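Local coordinates for AgaA (PDB 6HLX), which binds the opine agropinic acid as the periplasmic solute-binding protein of an ABC transporter that imports it into Agrobacterium, at residues T76-S79 with A80-K83; L357-W360 with A361-M364; D385-W388 with L389-Y392. All blocks are in the same frame, centred on the assembly; numbering follows the deposited sequence.

Contact 1: residues T76-S79 with A80-K83; sequences TVTS and ADVK
Thr78 and Asp81 meet where helix 79-90 begins, and one carboxylate oxygen does most of the work. Asp81 OD2 accepts the backbone amide of the N-cap residue, Thr78 N, at 2.9 Å, on its anti side and only slightly out of the carboxylate plane. The hydroxyl Thr78 OG1 donates to the same Asp81 OD2 at 3.0 Å, but comes from well above that plane. What lets the carboxylate reach back is the first torsion of Asp81 (chi1 -55°), which sets CG beside the backbone N and turns it toward the residue before the helix. The hydrogen bond from Thr78 N is one half of a capping box, the half in which the N3 side chain accepts from the N-cap amide.

Around this pair, a water donates both to Thr76 O and, at 2.9 Å, to Asp81 OD2, bridging two acceptors. Thr78 O takes Val82 N at 3.3 Å and Ser79 O takes Lys83 N at 2.9 Å, starting the helical pattern. Farther out, Asp81 OD1 accepts from Ala141 N, and Ser79 OG is hydrogen-bonded to the carbonyl Asp112 O. With so many donors round a buried carboxylate at a helix N-terminus, Asp81 is likely stabilised as the anion.

Contact 2: residues L357-W360 with A361-M364; sequences LPDW and ASRM. With G9Z (agropinic acid), chain E.
Trp360 leaves the backbone with CG opposite its own N (chi1 -178°), and Arg363 does likewise before bending sharply at its second torsion (chi2 -83°), so the two side chains run alongside each other in the same direction. They line part of the agropinic acid pocket, on the first turn of helix 360-369. The indole and guanidinium planes are only 10° apart, with Trp360 CH2 over one face of the guanidinium. The arginine stem touches the indole too, Arg363 CD lying 3.6 Å from Trp360 CZ3.

The lactam ring of the ligand lies over the indole, its CAC atom near the centre of one face. Trp360 NE1 is hydrogen-bonded to Pro21 O. Arg363 binds the far end of the polyol through two nitrogens, NH2 to OAT of agropinic acid at 2.9 Å in a nearly straight bond and NH1 to its neighbour OAS at 2.9 Å; Thr375 OG1 is a further partner of NH1.

At the start of the helix, Asp359 is the N-cap, and its OD1 accepts Ser362 N at 3.0 Å and Ser362 OG at 2.9 Å from opposite faces of the carboxylate. Met364 adds an oblique Met-aromatic contact: its SD sits 3.6 Å from Trp360 CZ2 and 3.7 Å from OAT of the ligand.

Contact 3: residues D385-W388 with L389-Y392; sequences DADW and LSNY
Trp388 and Leu389, neighbours in sequence, fold onto one another so that the leucine covers a face of the indole. Leu389 CD2 stands over the six-membered ring in a CH-pi contact, 3.7 Å from its centroid and 17° off the normal. The indole can turn this way because Trp388 CG lies between its backbone N and carbonyl carbon (chi1 70°), a setting that lays the ring forward against Leu389 and toward Tyr392. The same rotation points the benzo edge at Tyr392, one turn on. There the rings form an offset edge-to-face pair with planes at 83°; Trp388 CE3 comes within 3.5 Å of Tyr392 CD1, and CZ3 lies above the tyrosine face. Phe471 and Tyr291 extend this aromatic cluster, while Tyr392 OH is held by Leu380 O and Ser379 OG.

On the polar side, Asp387 is the link to the helix. Its OD1 accepts Ser390 OG at 2.7 Å on the syn side, and Arg421 binds both groups, by a salt bridge to Asp387 and a hydrogen bond to Ser390, which fixes the carboxylate in a buried setting. The backbone keeps an i to i+3 spacing here: Leu389 N reaches Ala386 O at 3.2 Å and Ser390 N reaches Asp387 O at 2.9 Å. Ahead of them Asp385 OD2 accepts Asp387 N at 2.8 Å from above the carboxylate plane, and is salt-bridged to Arg429. Taken together, this is an Asx turn overlapping a type I beta turn that leads into the short helix 388-393.

All three contacts show a helix start, and they follow one another in series along the chain. Contact 1 opens helix 79-90, which packs against the antiparallel sheet containing strands 105-110 and 115-120. In sequence, contacts 2 and 3 precede and follow strand 374-379 of a mixed sheet: helix 360-369 joins parallel strands 351-356 and 374-379 in a beta-alpha-beta crossover past the intervening strand 322-327. Their centres are about 25 Å apart, on opposite sides of the chain's centre, with contact 1 about 35 Å from contact 2 and 28 Å from contact 3. Contact 2 touches agropinic acid directly; Tyr392 of contact 3 comes within about 6 Å, whereas contact 1 lies far from the pocket.

Contact 1: residues T76-S79 with A80-K83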
loop_
_atom_site.group_PDB
_atom_site.type_symbol
_atom_site.label_atom_id
_atom_site.label_comp_id
_atom_site.label_asym_id
_atom_site.label_seq_id
_atom_site.Cartn_x
_atom_site.Cartn_y
_atom_site.Cartn_z
ATOM N N THR A 76 -10.457 -13.393 -24.889
ATOM C CA THR A 76 -9.588 -14.324 -24.164
ATOM C C THR A 76 -8.344 -13.625 -23.648
ATOM O O THR A 76 -7.794 -12.756 -24.327
ATOM C CB THR A 76 -9.236 -15.507 -25.079
ATOM O OG1 THR A 76 -10.456 -16.153 -25.433
ATOM C CG2 THR A 76 -8.309 -16.534 -24.410
ATOM N N VAL A 77 -7.905 -13.998 -22.451
ATOM C CA VAL A 77 -6.670 -13.435 -21.875
ATOM C C VAL A 77 -5.496 -14.059 -22.619
ATOM O O VAL A 77 -5.383 -15.287 -22.669
ATOM C CB VAL A 77 -6.560 -13.686 -20.351
ATOM C CG1 VAL A 77 -5.221 -13.160 -19.807
ATOM C CG2 VAL A 77 -7.726 -13.042 -19.607
ATOM N N THR A 78 -4.628 -13.222 -23.215
ATOM C CA THR A 78 -3.498 -13.747 -23.989
ATOM C C THR A 78 -2.195 -13.084 -23.552
ATOM O O THR A 78 -2.202 -12.050 -22.855
ATOM C CB THR A 78 -3.705 -13.527 -25.506
ATOM O OG1 THR A 78 -3.517 -12.148 -25.805
ATOM C CG2 THR A 78 -5.080 -14.019 -26.014
ATOM N N SER A 79 -1.076 -13.634 -24.042
ATOM C CA SER A 79 0.250 -13.111 -23.748
ATOM C C SER A 79 0.459 -11.684 -24.249
ATOM O O SER A 79 1.180 -10.912 -23.594
ATOM C CB SER A 79 1.326 -14.041 -24.287
ATOM O OG SER A 79 1.150 -14.250 -25.672
ATOM N N ALA A 80 -0.216 -11.305 -25.353
ATOM C CA ALA A 80 -0.121 -9.922 -25.852
ATOM C C ALA A 80 -0.739 -8.928 -24.850
ATOM O O ALA A 80 -0.267 -7.787 -24.747
ATOM C CB ALA A 80 -0.804 -9.803 -27.198
ATOM N N ASP A 81 -1.790 -9.355 -24.114
ATOM C CA ASP A 81 -2.442 -8.517 -23.091
ATOM C C ASP A 81 -1.494 -8.329 -21.902
ATOM O O ASP A 81 -1.380 -7.231 -21.366
ATOM C CB ASP A 81 -3.785 -9.132 -22.646
ATOM C CG ASP A 81 -4.692 -9.381 -23.834
ATOM O OD1 ASP A 81 -4.872 -8.438 -24.654
ATOM O OD2 ASP A 81 -5.189 -10.526 -23.973
ATOM N N VAL A 82 -0.818 -9.407 -21.486
ATOM C CA VAL A 82 0.159 -9.330 -20.401
ATOM C C VAL A 82 1.294 -8.390 -20.814
ATOM O O VAL A 82 1.650 -7.488 -20.051
ATOM C CB VAL A 82 0.696 -10.722 -20.008
ATOM C CG1 VAL A 82 1.805 -10.606 -18.945
ATOM C CG2 VAL A 82 -0.445 -11.626 -19.531
ATOM N N LYS A 83 1.815 -8.545 -22.050
ATOM C CA LYS A 83 2.917 -7.693 -22.502
ATOM C C LYS A 83 2.515 -6.204 -22.540
ATOM O O LYS A 83 3.253 -5.359 -22.024
ATOM C CB LYS A 83 3.429 -8.162 -23.875
ATOM C CG LYS A 83 4.611 -7.357 -24.406
ATOM C CD LYS A 83 5.320 -8.073 -25.554
ATOM C CE LYS A 83 6.473 -7.239 -26.075
ATOM N NZ LYS A 83 7.231 -7.973 -27.118
HETATM O O HOH W 1 -7.560 -10.430 -25.659
HETATM O O HOH W 2 -0.922 -13.221 -27.500
#

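Contact 2: residues L357-W360 with A361-M364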
loop_
_atom_site.group_PDB
_atom_site.type_symbol
_atom_site.label_atom_id
_atom_site.label_comp_id
_atom_site.label_asym_id
_atom_site.label_seq_id
_atom_site.Cartn_x
_atom_site.Cartn_y
_atom_site.Cartn_z
ATOM N N LEU A 357 -3.771 20.093 5.410
ATOM C CA LEU A 357 -4.701 18.996 5.679
ATOM C C LEU A 357 -5.835 18.950 4.662
ATOM O O LEU A 357 -6.999 19.094 5.033
ATOM C CB LEU A 357 -5.270 19.152 7.104
ATOM C CG LEU A 357 -4.233 19.214 8.250
ATOM C CD1 LEU A 357 -4.902 19.512 9.572
ATOM C CD2 LEU A 357 -3.364 17.948 8.307
ATOM N N PRO A 358 -5.534 18.702 3.379
ATOM C CA PRO A 358 -6.616 18.597 2.384
ATOM C C PRO A 358 -7.283 17.227 2.445
ATOM O O PRO A 358 -6.911 16.392 3.275
ATOM C CB PRO A 358 -5.861 18.759 1.066
ATOM C CG PRO A 358 -4.542 18.075 1.328
ATOM C CD PRO A 358 -4.212 18.429 2.763
ATOM N N ASP A 359 -8.225 16.954 1.537
ATOM C CA ASP A 359 -8.844 15.626 1.504
ATOM C C ASP A 359 -7.814 14.597 0.992
ATOM O O ASP A 359 -6.716 14.990 0.584
ATOM C CB ASP A 359 -10.136 15.615 0.691
ATOM C CG ASP A 359 -10.006 15.694 -0.829
ATOM O OD1 ASP A 359 -8.888 15.834 -1.324
ATOM O OD2 ASP A 359 -11.035 15.603 -1.515
ATOM N N TRP A 360 -8.162 13.301 1.001
ATOM C CA TRP A 360 -7.177 12.287 0.648
ATOM C C TRP A 360 -6.661 12.397 -0.778
ATOM O O TRP A 360 -5.438 12.360 -0.988
ATOM C CB TRP A 360 -7.700 10.856 0.940
ATOM C CG TRP A 360 -6.650 9.844 0.621
ATOM C CD1 TRP A 360 -6.605 9.034 -0.473
ATOM C CD2 TRP A 360 -5.379 9.722 1.264
ATOM N NE1 TRP A 360 -5.431 8.321 -0.485
ATOM C CE2 TRP A 360 -4.655 8.726 0.571
ATOM C CE3 TRP A 360 -4.811 10.304 2.408
ATOM C CZ2 TRP A 360 -3.374 8.325 0.965
ATOM C CZ3 TRP A 360 -3.540 9.898 2.803
ATOM C CH2 TRP A 360 -2.832 8.935 2.072
ATOM N N ALA A 361 -7.569 12.503 -1.756
ATOM C CA ALA A 361 -7.159 12.573 -3.169
ATOM C C ALA A 361 -6.200 13.761 -3.422
ATOM O O ALA A 361 -5.211 13.606 -4.158
ATOM C CB ALA A 361 -8.382 12.670 -4.070
ATOM N N SER A 362 -6.456 14.920 -2.767
ATOM C CA SER A 362 -5.564 16.077 -2.941
ATOM C C SER A 362 -4.205 15.801 -2.312
ATOM O O SER A 362 -3.197 16.129 -2.920
ATOM C CB SER A 362 -6.177 17.343 -2.351
ATOM O OG SER A 362 -7.406 17.590 -3.025
ATOM N N ARG A 363 -4.178 15.162 -1.114
ATOM C CA ARG A 363 -2.894 14.808 -0.474
ATOM C C ARG A 363 -2.106 13.862 -1.425
ATOM O O ARG A 363 -0.911 14.065 -1.643
ATOM C CB ARG A 363 -3.165 14.112 0.898
ATOM C CG ARG A 363 -1.910 13.627 1.652
ATOM C CD ARG A 363 -1.418 12.261 1.176
ATOM N NE ARG A 363 -0.224 11.867 1.916
ATOM C CZ ARG A 363 0.587 10.862 1.602
ATOM N NH1 ARG A 363 1.665 10.619 2.336
ATOM N NH2 ARG A 363 0.321 10.083 0.559
ATOM N N MET A 364 -2.764 12.825 -1.966
ATOM C CA MET A 364 -2.107 11.843 -2.853
ATOM C C MET A 364 -1.563 12.484 -4.118
ATOM O O MET A 364 -0.480 12.086 -4.556
ATOM C CB MET A 364 -3.065 10.699 -3.273
ATOM C CG MET A 364 -3.032 9.499 -2.407
ATOM S SD MET A 364 -1.392 8.869 -1.934
ATOM C CE MET A 364 -1.117 7.587 -3.029
HETATM O OAM G9Z E . -5.033 5.084 1.306
HETATM C CAB G9Z E . -4.804 5.551 2.430
HETATM C CAC G9Z E . -5.721 6.373 3.117
HETATM C CB G9Z E . -5.053 6.716 4.484
HETATM C CA G9Z E . -3.640 6.165 4.383
HETATM C C G9Z E . -3.326 5.343 5.512
HETATM O O G9Z E . -3.670 4.130 5.496
HETATM N N G9Z E . -3.624 5.442 3.069
HETATM C CAG G9Z E . -2.467 4.599 2.578
HETATM C CAH G9Z E . -1.376 5.489 1.982
HETATM O OAP G9Z E . -0.881 6.304 3.045
HETATM C CAI G9Z E . -0.226 4.685 1.368
HETATM O OAQ G9Z E . -0.776 3.577 0.611
HETATM C CAJ G9Z E . 0.619 5.550 0.373
HETATM O OAR G9Z E . 1.679 4.749 -0.179
HETATM C CAK G9Z E . 1.183 6.882 0.926
HETATM O OAT G9Z E . 1.679 7.683 -0.165
HETATM C CAL G9Z E . 2.253 6.670 2.008
HETATM O OAS G9Z E . 2.638 7.941 2.575
HETATM O OXT G9Z E . -2.746 5.885 6.492
#

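Contact 3: residues D385-W388 with L389-Y392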
loop_
_atom_site.group_PDB
_atom_site.type_symbol
_atom_site.label_atom_id
_atom_site.label_comp_id
_atom_site.label_asym_id
_atom_site.label_seq_id
_atom_site.Cartn_x
_atom_site.Cartn_y
_atom_site.Cartn_z
ATOM N N ASP A 385 8.105 -9.934 0.854
ATOM C CA ASP A 385 9.502 -10.349 0.771
ATOM C C ASP A 385 10.276 -9.174 1.382
ATOM O O ASP A 385 9.819 -8.016 1.294
ATOM C CB ASP A 385 9.952 -10.567 -0.693
ATOM C CG ASP A 385 11.433 -10.923 -0.775
ATOM O OD1 ASP A 385 11.784 -12.082 -0.475
ATOM O OD2 ASP A 385 12.243 -10.019 -1.053
ATOM N N ALA A 386 11.498 -9.440 1.900
ATOM C CA ALA A 386 12.353 -8.397 2.493
ATOM C C ALA A 386 12.600 -7.235 1.522
ATOM O O ALA A 386 12.892 -6.110 1.968
ATOM C CB ALA A 386 13.683 -8.988 2.897
ATOM N N ASP A 387 12.519 -7.498 0.195
ATOM C CA ASP A 387 12.744 -6.444 -0.804
ATOM C C ASP A 387 11.652 -5.360 -0.810
ATOM O O ASP A 387 11.756 -4.396 -1.578
ATOM C CB ASP A 387 12.986 -7.001 -2.217
ATOM C CG ASP A 387 13.522 -5.946 -3.174
ATOM O OD1 ASP A 387 14.531 -5.287 -2.828
ATOM O OD2 ASP A 387 12.888 -5.730 -4.229
ATOM N N TRP A 388 10.637 -5.466 0.079
ATOM C CA TRP A 388 9.669 -4.362 0.227
ATOM C C TRP A 388 10.467 -3.076 0.542
ATOM O O TRP A 388 10.051 -1.973 0.199
ATOM C CB TRP A 388 8.665 -4.636 1.367
ATOM C CG TRP A 388 9.223 -4.596 2.773
ATOM C CD1 TRP A 388 9.666 -5.659 3.510
ATOM C CD2 TRP A 388 9.256 -3.451 3.655
ATOM N NE1 TRP A 388 10.017 -5.244 4.781
ATOM C CE2 TRP A 388 9.749 -3.898 4.904
ATOM C CE3 TRP A 388 8.910 -2.086 3.510
ATOM C CZ2 TRP A 388 9.875 -3.036 6.018
ATOM C CZ3 TRP A 388 9.056 -1.230 4.605
ATOM C CH2 TRP A 388 9.561 -1.699 5.830
ATOM N N LEU A 389 11.644 -3.234 1.179
ATOM C CA LEU A 389 12.520 -2.113 1.529
ATOM C C LEU A 389 12.960 -1.278 0.327
ATOM O O LEU A 389 13.176 -0.070 0.484
ATOM C CB LEU A 389 13.743 -2.631 2.308
ATOM C CG LEU A 389 13.410 -3.219 3.694
ATOM C CD1 LEU A 389 14.571 -4.113 4.223
ATOM C CD2 LEU A 389 13.055 -2.085 4.695
ATOM N N SER A 390 13.152 -1.910 -0.865
ATOM C CA SER A 390 13.630 -1.139 -2.033
ATOM C C SER A 390 12.646 -0.037 -2.405
ATOM O O SER A 390 13.053 1.060 -2.774
ATOM C CB SER A 390 13.833 -2.035 -3.245
ATOM O OG SER A 390 15.084 -2.691 -3.161
ATOM N N ASN A 391 11.347 -0.340 -2.291
ATOM C CA ASN A 391 10.297 0.609 -2.614
ATOM C C ASN A 391 10.399 1.883 -1.740
ATOM O O ASN A 391 10.120 2.981 -2.218
ATOM C CB ASN A 391 8.941 -0.069 -2.483
ATOM C CG ASN A 391 7.765 0.824 -2.779
ATOM O OD1 ASN A 391 7.714 1.562 -3.800
ATOM N ND2 ASN A 391 6.807 0.788 -1.882
ATOM N N TYR A 392 10.872 1.723 -0.481
ATOM C CA TYR A 392 11.068 2.818 0.471
ATOM C C TYR A 392 12.427 3.510 0.362
ATOM O O TYR A 392 12.509 4.719 0.562
ATOM C CB TYR A 392 10.908 2.266 1.917
ATOM C CG TYR A 392 9.457 2.082 2.289
ATOM C CD1 TYR A 392 8.717 1.001 1.799
ATOM C CD2 TYR A 392 8.814 2.994 3.115
ATOM C CE1 TYR A 392 7.355 0.877 2.072
ATOM C CE2 TYR A 392 7.454 2.867 3.412
ATOM C CZ TYR A 392 6.735 1.802 2.894
ATOM O OH TYR A 392 5.385 1.733 3.136
HETATM O O HOH W 3 7.201 -1.642 -0.217
#